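Local coordinates for protein transcriptional regulator, IclR family (Ruegeria sp. TM1040, PDB 3R4K) that probably regulates transcription, binding DNA through its N-terminal helix-turn-helix domain and sensing an effector through its C-terminal domain, at residues 121-126 / 217-222; 90-95 / 115-120; 135-140 / 196-201; 183-188 / 233-238. All coordinates share one frame; numbering follows the deposited sequence.

How the interactions relate
All four contacts lie in the C-terminal domain and gather round its six-stranded antiparallel sheet. Interactions 1 and 2, with centres about 10 Å apart, fix successive parts of one loop, and this loop is also tied to itself by a probable hydrogen bond from M125 N to Y115 OH (2.8 Å). Interactions 3 and 4, likewise about 10 Å apart, pack helices on opposite faces of the sheet and meet through neighbouring strands, where A186 N lies 2.8 Å from A200 O. Strand pairing joins interaction 1 to interaction 3, with H197 N 2.7 Å from A218 O. L90 links 90-95 to helix 225-245 of interaction 4, touching A234, L235 and A238.

Interaction 1: residues 121-126 / 217-222; sequences TKVMME and AAPTSR
R222 reaches from the 3-10 turn that follows strand 210-219 and takes hold of T121, in the long loop leading to strand 129-131, so that the loop is tied to one end of the six-stranded sheet of this profilin-like domain. The arginine chain bends at chi2 and chi3, and its guanidinium meets T121 end-on through NH1 and NH2. NH2 donates to T121 O at 2.8 Å, in the plane of that carbonyl, while NH1 comes to the same oxygen at 2.9 Å from a tilted position. NH1 also reaches T121 OG1 at 3.0 Å. That second grip depends on the threonine rotamer: with chi1 at 64°, OG1 sits between the backbone N and the carbonyl carbon, on the side from which the arginine arrives. NH2 has a salt bridge to E96 as well, and P219 CG lies over one face of the guanidinium, displaced toward its rim.

Two residues on from T121, V123 turns its side chain onto the strand. Its CG1 touches A217 CB at 3.8 Å. CG2 comes within 3.6 Å of A218 C and meets P219 CD at 4.1 Å. A water bridges the two backbones beside this packing, accepting from V123 N and donating to A217 O at 2.8 Å.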
# COMPACT_ATOMS: atom_id res chain seq x y z
N THR A 121 -30.69 -23.84 -6.38
CA THR A 121 -31.26 -22.52 -6.69
C THR A 121 -30.42 -21.49 -5.92
O THR A 121 -30.33 -21.57 -4.68
CB THR A 121 -32.76 -22.44 -6.38
OG1 THR A 121 -32.94 -22.61 -4.97
CG2 THR A 121 -33.56 -23.50 -7.09
N LYS A 122 -29.74 -20.60 -6.65
CA LYS A 122 -28.81 -19.62 -6.10
C LYS A 122 -29.10 -18.22 -6.59
O LYS A 122 -29.71 -18.07 -7.64
CB LYS A 122 -27.38 -19.97 -6.55
CG LYS A 122 -26.88 -21.33 -6.11
CD LYS A 122 -25.92 -21.84 -7.11
CE LYS A 122 -24.91 -22.80 -6.57
NZ LYS A 122 -25.39 -24.19 -6.55
N VAL A 123 -28.58 -17.21 -5.88
CA VAL A 123 -28.60 -15.83 -6.36
C VAL A 123 -27.42 -15.75 -7.35
O VAL A 123 -26.26 -15.95 -6.94
CB VAL A 123 -28.54 -14.77 -5.24
CG1 VAL A 123 -28.54 -13.37 -5.84
CG2 VAL A 123 -29.68 -14.94 -4.25
N MSE A 124 -27.70 -15.55 -8.63
CA MSE A 124 -26.65 -15.50 -9.64
C MSE A 124 -26.13 -14.07 -9.84
O MSE A 124 -26.88 -13.11 -9.73
CB MSE A 124 -27.12 -16.11 -10.95
CG MSE A 124 -26.22 -15.73 -12.11
SE MSE A 124 -26.56 -16.64 -13.76
CE MSE A 124 -26.69 -15.02 -14.97
N MSE A 125 -24.81 -13.95 -10.11
CA MSE A 125 -24.10 -12.70 -10.33
C MSE A 125 -23.22 -12.73 -11.56
O MSE A 125 -22.93 -13.79 -12.14
CB MSE A 125 -23.18 -12.41 -9.15
CG MSE A 125 -23.78 -12.75 -7.84
SE MSE A 125 -23.61 -11.29 -6.68
CE MSE A 125 -24.68 -9.86 -7.60
N GLU A 126 -22.74 -11.54 -11.90
CA GLU A 126 -21.77 -11.26 -12.94
C GLU A 126 -20.81 -10.25 -12.36
O GLU A 126 -21.24 -9.34 -11.61
CB GLU A 126 -22.45 -10.73 -14.21
CG GLU A 126 -21.78 -11.20 -15.49
CD GLU A 126 -22.45 -10.70 -16.75
OE1 GLU A 126 -21.77 -9.99 -17.54
OE2 GLU A 126 -23.64 -11.02 -16.97
N ALA A 217 -25.87 -12.91 -0.39
CA ALA A 217 -27.14 -12.74 -1.13
C ALA A 217 -27.89 -14.04 -1.11
O ALA A 217 -27.37 -15.08 -1.54
CB ALA A 217 -26.89 -12.30 -2.56
N ALA A 218 -29.10 -14.02 -0.60
CA ALA A 218 -29.91 -15.22 -0.49
C ALA A 218 -31.32 -15.03 -1.01
O ALA A 218 -31.85 -13.92 -0.95
CB ALA A 218 -29.96 -15.65 0.96
N PRO A 219 -32.00 -16.09 -1.48
CA PRO A 219 -33.42 -15.94 -1.82
C PRO A 219 -34.23 -15.70 -0.55
O PRO A 219 -33.93 -16.28 0.51
CB PRO A 219 -33.79 -17.29 -2.45
CG PRO A 219 -32.50 -18.01 -2.64
CD PRO A 219 -31.58 -17.50 -1.61
N THR A 220 -35.24 -14.84 -0.63
CA THR A 220 -36.11 -14.55 0.50
C THR A 220 -36.73 -15.86 1.04
O THR A 220 -36.78 -16.04 2.26
CB THR A 220 -37.15 -13.53 0.05
OG1 THR A 220 -36.46 -12.32 -0.25
CG2 THR A 220 -38.19 -13.25 1.12
N SER A 221 -37.12 -16.79 0.14
CA SER A 221 -37.72 -18.09 0.48
C SER A 221 -36.83 -18.96 1.40
O SER A 221 -37.35 -19.85 2.08
CB SER A 221 -38.05 -18.87 -0.80
OG SER A 221 -36.92 -19.28 -1.55
N ARG A 222 -35.51 -18.69 1.44
CA ARG A 222 -34.55 -19.44 2.26
C ARG A 222 -34.08 -18.67 3.51
O ARG A 222 -33.22 -19.16 4.25
CB ARG A 222 -33.34 -19.85 1.42
CG ARG A 222 -33.58 -21.13 0.66
CD ARG A 222 -32.32 -21.96 0.52
NE ARG A 222 -31.26 -21.25 -0.20
CZ ARG A 222 -31.06 -21.31 -1.51
NH1 ARG A 222 -31.85 -22.05 -2.28
NH2 ARG A 222 -30.06 -20.63 -2.07
O HOH W 1 -27.72 -17.51 -2.87

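Interaction 2: residues 90-95 / 115-120; sequences LSEDTG and YSSRNA
S116 opens an ST turn that packs against the last turn of helix 79-94, where S91 and E92 receive it; the turn lies just past strand 107-114 in the GAF-like C-terminal domain. S116 OG accepts from R118 N, two residues on, and donates to S91 O at 3.0 Å. It stands above the plane of that carbonyl, 48° out of it, while G95 N, closing the helix, reaches the same oxygen from the opposite face. One carbonyl at the helix end thus serves both the helix and the turn. S116 OG also lies 3.3 Å from G95 CA, at the point where the chain leaves the helix with a positive phi (76°).

E92 starts away from the loop, yet a bend at chi2 (-45°) swings CD back toward it. Its carboxylate then takes two bonds from S117, one for each oxygen and both on syn lone pairs. S117 N donates to OE1 at 2.9 Å, and S117 OG donates to OE2 at 2.7 Å.

R118 bends at chi2 and chi3 to bring its guanidinium up to the carbonyl end of the helix, with E92 O over one face and G95 N at the edge. A positive group so placed would probably be favoured by the helix dipole. The approach is probably held by charge and packing: R118 NH2 comes within 2.8 Å of D93 O, but at an angle poor for a hydrogen bond.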
# COMPACT_ATOMS: atom_id res chain seq x y z
N LEU A 90 -17.23 -18.63 3.25
CA LEU A 90 -18.50 -18.03 3.66
C LEU A 90 -19.69 -18.64 2.90
O LEU A 90 -20.74 -18.89 3.50
CB LEU A 90 -18.46 -16.50 3.48
CG LEU A 90 -19.61 -15.71 4.12
CD1 LEU A 90 -19.78 -16.04 5.60
CD2 LEU A 90 -19.42 -14.23 3.91
N SER A 91 -19.51 -18.92 1.58
CA SER A 91 -20.55 -19.56 0.77
C SER A 91 -20.84 -20.95 1.26
O SER A 91 -21.99 -21.37 1.23
CB SER A 91 -20.16 -19.60 -0.70
OG SER A 91 -20.43 -18.35 -1.32
N GLU A 92 -19.83 -21.66 1.76
CA GLU A 92 -20.00 -23.01 2.27
C GLU A 92 -20.67 -23.00 3.63
O GLU A 92 -21.52 -23.86 3.89
CB GLU A 92 -18.66 -23.76 2.31
CG GLU A 92 -18.26 -24.30 0.94
CD GLU A 92 -19.35 -25.00 0.11
OE1 GLU A 92 -19.91 -24.33 -0.79
OE2 GLU A 92 -19.65 -26.19 0.37
N ASP A 93 -20.34 -22.03 4.48
CA ASP A 93 -20.91 -21.90 5.82
C ASP A 93 -22.38 -21.45 5.81
O ASP A 93 -23.17 -21.92 6.63
CB ASP A 93 -20.07 -20.92 6.65
CG ASP A 93 -18.68 -21.43 7.02
OD1 ASP A 93 -18.49 -22.67 7.05
OD2 ASP A 93 -17.80 -20.59 7.33
N THR A 94 -22.75 -20.55 4.88
CA THR A 94 -24.10 -19.99 4.78
C THR A 94 -24.99 -20.74 3.79
O THR A 94 -26.23 -20.63 3.87
CB THR A 94 -24.03 -18.51 4.38
OG1 THR A 94 -23.43 -18.41 3.09
CG2 THR A 94 -23.26 -17.67 5.39
N GLY A 95 -24.38 -21.43 2.84
CA GLY A 95 -25.11 -22.13 1.79
C GLY A 95 -25.66 -21.19 0.73
O GLY A 95 -26.45 -21.59 -0.14
N TYR A 115 -20.19 -19.16 -5.34
CA TYR A 115 -21.45 -19.90 -5.23
C TYR A 115 -21.26 -21.05 -4.26
O TYR A 115 -20.17 -21.63 -4.19
CB TYR A 115 -21.93 -20.41 -6.61
CG TYR A 115 -22.26 -19.31 -7.59
CD1 TYR A 115 -23.23 -18.35 -7.29
CD2 TYR A 115 -21.64 -19.23 -8.83
CE1 TYR A 115 -23.54 -17.33 -8.19
CE2 TYR A 115 -21.95 -18.22 -9.74
CZ TYR A 115 -22.90 -17.28 -9.42
OH TYR A 115 -23.21 -16.29 -10.31
N SER A 116 -22.30 -21.39 -3.51
CA SER A 116 -22.24 -22.50 -2.58
C SER A 116 -22.52 -23.81 -3.28
O SER A 116 -23.26 -23.84 -4.26
CB SER A 116 -23.25 -22.32 -1.47
OG SER A 116 -23.18 -23.41 -0.56
N SER A 117 -21.97 -24.91 -2.76
CA SER A 117 -22.20 -26.24 -3.32
C SER A 117 -23.57 -26.78 -2.90
O SER A 117 -24.14 -27.61 -3.61
CB SER A 117 -21.11 -27.21 -2.87
OG SER A 117 -21.12 -27.45 -1.47
N ARG A 118 -24.08 -26.31 -1.75
CA ARG A 118 -25.29 -26.78 -1.06
C ARG A 118 -26.61 -26.64 -1.83
O ARG A 118 -27.34 -27.65 -1.93
CB ARG A 118 -25.44 -26.09 0.31
CG ARG A 118 -24.28 -26.36 1.26
CD ARG A 118 -24.73 -26.42 2.70
NE ARG A 118 -24.61 -25.13 3.37
CZ ARG A 118 -24.81 -24.94 4.68
NH1 ARG A 118 -25.14 -25.95 5.46
NH2 ARG A 118 -24.67 -23.73 5.20
N ASN A 119 -27.00 -25.43 -2.30
CA ASN A 119 -28.33 -25.33 -2.93
C ASN A 119 -28.23 -25.19 -4.43
O ASN A 119 -27.36 -24.47 -4.90
CB ASN A 119 -29.12 -24.17 -2.35
CG ASN A 119 -29.19 -24.20 -0.84
OD1 ASN A 119 -28.37 -23.59 -0.16
ND2 ASN A 119 -30.11 -24.97 -0.29
N ALA A 120 -29.15 -25.84 -5.19
CA ALA A 120 -29.20 -25.78 -6.65
C ALA A 120 -29.74 -24.43 -7.13
O ALA A 120 -29.32 -23.95 -8.17
CB ALA A 120 -30.04 -26.91 -7.20

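Interaction 3: residues 135-140 / 196-201; sequences GTASGL and VHSHAV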
# COMPACT_ATOMS: atom_id res chain seq x y z
N GLY A 135 -30.02 0.99 -2.60
CA GLY A 135 -30.81 -0.22 -2.84
C GLY A 135 -30.17 -1.55 -2.52
O GLY A 135 -30.82 -2.60 -2.67
N THR A 136 -28.90 -1.55 -2.09
CA THR A 136 -28.22 -2.81 -1.75
C THR A 136 -27.71 -2.75 -0.32
O THR A 136 -27.42 -1.66 0.18
CB THR A 136 -27.03 -3.10 -2.72
OG1 THR A 136 -26.02 -2.10 -2.59
CG2 THR A 136 -27.44 -3.21 -4.16
N ALA A 137 -27.56 -3.92 0.33
CA ALA A 137 -26.97 -4.01 1.67
C ALA A 137 -25.51 -3.55 1.60
O ALA A 137 -25.06 -2.81 2.46
CB ALA A 137 -27.07 -5.44 2.19
N SER A 138 -24.79 -3.94 0.50
CA SER A 138 -23.40 -3.57 0.23
C SER A 138 -23.26 -2.05 0.14
O SER A 138 -22.38 -1.49 0.79
CB SER A 138 -22.89 -4.23 -1.05
OG SER A 138 -23.03 -5.64 -0.97
N GLY A 139 -24.17 -1.42 -0.60
CA GLY A 139 -24.21 0.03 -0.76
C GLY A 139 -24.45 0.77 0.54
O GLY A 139 -23.79 1.78 0.81
N LEU A 140 -25.38 0.26 1.38
CA LEU A 140 -25.71 0.85 2.68
C LEU A 140 -24.53 0.70 3.65
O LEU A 140 -24.25 1.64 4.39
CB LEU A 140 -27.00 0.25 3.28
CG LEU A 140 -28.30 0.57 2.53
CD1 LEU A 140 -29.39 -0.43 2.87
CD2 LEU A 140 -28.76 2.00 2.80
N VAL A 196 -34.68 -11.12 -3.14
CA VAL A 196 -33.31 -11.36 -2.72
C VAL A 196 -33.11 -10.67 -1.39
O VAL A 196 -33.36 -9.46 -1.28
CB VAL A 196 -32.24 -10.95 -3.78
CG1 VAL A 196 -30.83 -11.19 -3.24
CG2 VAL A 196 -32.45 -11.71 -5.08
N HIS A 197 -32.70 -11.43 -0.37
CA HIS A 197 -32.41 -10.92 0.98
C HIS A 197 -30.90 -10.92 1.16
O HIS A 197 -30.29 -12.00 1.19
CB HIS A 197 -33.11 -11.76 2.07
CG HIS A 197 -33.02 -11.18 3.44
ND1 HIS A 197 -34.11 -11.20 4.30
CD2 HIS A 197 -31.99 -10.56 4.06
CE1 HIS A 197 -33.70 -10.62 5.41
NE2 HIS A 197 -32.43 -10.21 5.31
N SER A 198 -30.29 -9.74 1.27
CA SER A 198 -28.85 -9.60 1.42
C SER A 198 -28.44 -9.04 2.80
O SER A 198 -29.18 -8.27 3.42
CB SER A 198 -28.26 -8.73 0.32
OG SER A 198 -29.20 -8.13 -0.55
N HIS A 199 -27.25 -9.47 3.25
CA HIS A 199 -26.54 -9.07 4.47
C HIS A 199 -25.18 -8.57 4.04
O HIS A 199 -24.54 -9.24 3.22
CB HIS A 199 -26.38 -10.25 5.43
CG HIS A 199 -27.62 -10.69 6.12
ND1 HIS A 199 -28.56 -11.48 5.49
CD2 HIS A 199 -27.98 -10.53 7.42
CE1 HIS A 199 -29.49 -11.73 6.39
NE2 HIS A 199 -29.19 -11.17 7.57
N ALA A 200 -24.70 -7.44 4.58
CA ALA A 200 -23.38 -6.94 4.21
C ALA A 200 -22.68 -6.23 5.34
O ALA A 200 -23.31 -5.61 6.19
CB ALA A 200 -23.47 -6.00 3.02
N VAL A 201 -21.35 -6.34 5.34
CA VAL A 201 -20.44 -5.71 6.30
C VAL A 201 -19.43 -4.86 5.53
O VAL A 201 -19.03 -5.26 4.43
CB VAL A 201 -19.73 -6.72 7.27
CG1 VAL A 201 -20.72 -7.36 8.23
CG2 VAL A 201 -18.91 -7.77 6.52
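A137 and A200 meet where the first turn of helix 137-143 lies on the six-stranded sheet of the profilin-like domain, against strand 196-204. The approach is close, with S138 CA and A200 CA only 5.2 Å apart, and the side chains that meet are all small: two alanines and two serines.

Apolar and van der Waals contacts carry the interface. A200 CB points at the helix and presses on its backbone, 3.5 Å from both A137 C and S138 N, so the methyl is set against the peptide joining those two residues. A137 CB answers from the helix side. It touches A200 CB at 3.7 Å and lies the same distance from S198 O, and it also meets S198 CB at 4.0 Å. The methyl therefore sits over the strand between two residues, S198 and A200, whose CB atoms both face the helix; the intervening H199 meets it by backbone alone, its side chain facing the other way, toward helix 225-245. S138 contributes less, its OG lying 4.0 Å from A200 CB, and the same serine continues onto A213 and A215 of the next strand.

Polar bonds act within the helix end and its surroundings rather than between the two segments. S198 OG has a weak bond to S188 O of the adjacent edge strand. T136 is the N-cap: its chi1 of 64° places OG1 over the start of the helix. The same hydroxyl is bonded to T132 O, and it accepts from G139 N at 2.8 Å, with an N-H...O angle of 146°.

Interaction 4: residues 183-188 / 233-238; sequences TGLAQS and PALRAA
R236 has the most surface buried by the contact, and its end meets T183 and L185. Its chain runs extended from CG to NE, carrying the guanidinium away from its helix to the turn at the end of helix 170-183. There NH1 donates to T183 O at 2.6 Å, a short bond with an N-H...O angle of 154°, and NH2 adds a weak one at 3.4 Å. T183 O belongs to the last residue of its helix, since G184 has already turned to positive phi, and the arginine supplies a donor at this carbonyl end. The threonine hydroxyl is occupied elsewhere, bonded to E179 O.

L185 crosses the arginine at about a right angle and covers one face of the guanidinium. Its CB lies 3.5 Å from R236 NH2, and CD1 stands 3.9 Å above the plane, displaced toward the rim. In the profilin-like domain this places the lead-in to edge strand 186-189 against helix 225-245, which lies across the sheet face opposite helix 137-143.

L235, one residue before the arginine, faces the sheet. Its CG is anti to the backbone N (chi1 172°), and the side chain packs on H199 and V201 of strand 196-204. L185 also touches V201, and the two leucines meet at their branch ends, with L235 CD2 4.1 Å from L185 CD1.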
# COMPACT_ATOMS: atom_id res chain seq x y z
N THR A 183 -24.52 -0.94 14.36
CA THR A 183 -24.42 -2.40 14.48
C THR A 183 -23.28 -3.03 13.66
O THR A 183 -22.91 -4.17 13.93
CB THR A 183 -25.75 -3.04 14.07
OG1 THR A 183 -26.00 -2.78 12.68
CG2 THR A 183 -26.93 -2.56 14.92
N GLY A 184 -22.73 -2.29 12.69
CA GLY A 184 -21.64 -2.77 11.84
C GLY A 184 -22.05 -3.76 10.76
O GLY A 184 -21.18 -4.41 10.16
N LEU A 185 -23.37 -3.89 10.51
CA LEU A 185 -23.97 -4.80 9.53
C LEU A 185 -25.22 -4.19 8.89
O LEU A 185 -26.05 -3.59 9.59
CB LEU A 185 -24.32 -6.15 10.21
CG LEU A 185 -24.67 -7.31 9.28
CD1 LEU A 185 -24.02 -8.57 9.74
CD2 LEU A 185 -26.16 -7.52 9.22
N ALA A 186 -25.34 -4.35 7.57
CA ALA A 186 -26.47 -3.85 6.77
C ALA A 186 -27.29 -5.01 6.21
O ALA A 186 -26.74 -6.05 5.85
CB ALA A 186 -25.97 -2.96 5.64
N GLN A 187 -28.60 -4.80 6.13
CA GLN A 187 -29.56 -5.74 5.56
C GLN A 187 -30.44 -5.02 4.53
O GLN A 187 -30.76 -3.84 4.72
CB GLN A 187 -30.42 -6.39 6.65
CG GLN A 187 -29.85 -7.71 7.15
CD GLN A 187 -30.77 -8.35 8.16
OE1 GLN A 187 -31.82 -8.93 7.83
NE2 GLN A 187 -30.41 -8.26 9.42
N SER A 188 -30.80 -5.71 3.43
CA SER A 188 -31.66 -5.17 2.37
C SER A 188 -32.46 -6.29 1.73
O SER A 188 -31.89 -7.30 1.31
CB SER A 188 -30.85 -4.41 1.32
OG SER A 188 -31.67 -3.93 0.27
N PRO A 233 -23.23 -13.77 12.32
CA PRO A 233 -21.91 -14.09 12.91
C PRO A 233 -20.87 -14.56 11.89
O PRO A 233 -19.69 -14.19 12.01
CB PRO A 233 -22.21 -15.22 13.90
CG PRO A 233 -23.66 -15.21 14.09
CD PRO A 233 -24.28 -14.65 12.87
N ALA A 234 -21.29 -15.38 10.90
CA ALA A 234 -20.43 -15.93 9.87
C ALA A 234 -19.89 -14.82 8.97
O ALA A 234 -18.68 -14.81 8.68
CB ALA A 234 -21.17 -16.96 9.05
N LEU A 235 -20.77 -13.87 8.56
CA LEU A 235 -20.39 -12.74 7.70
C LEU A 235 -19.45 -11.77 8.44
O LEU A 235 -18.44 -11.37 7.86
CB LEU A 235 -21.63 -12.01 7.15
CG LEU A 235 -21.42 -10.70 6.38
CD1 LEU A 235 -20.64 -10.90 5.09
CD2 LEU A 235 -22.71 -10.05 6.10
N ARG A 236 -19.75 -11.43 9.71
CA ARG A 236 -18.93 -10.53 10.54
C ARG A 236 -17.50 -11.06 10.66
O ARG A 236 -16.56 -10.30 10.45
CB ARG A 236 -19.53 -10.35 11.94
CG ARG A 236 -20.75 -9.44 11.96
CD ARG A 236 -21.22 -9.23 13.39
NE ARG A 236 -22.62 -8.79 13.49
CZ ARG A 236 -23.00 -7.52 13.45
NH1 ARG A 236 -22.11 -6.55 13.28
NH2 ARG A 236 -24.28 -7.21 13.58
N ALA A 237 -17.36 -12.38 10.92
CA ALA A 237 -16.08 -13.07 11.05
C ALA A 237 -15.31 -13.04 9.72
O ALA A 237 -14.13 -12.70 9.72
CB ALA A 237 -16.32 -14.51 11.49
N ALA A 238 -15.99 -13.35 8.59
CA ALA A 238 -15.38 -13.35 7.26
C ALA A 238 -14.91 -11.95 6.86
O ALA A 238 -13.83 -11.81 6.28
CB ALA A 238 -16.35 -13.89 6.23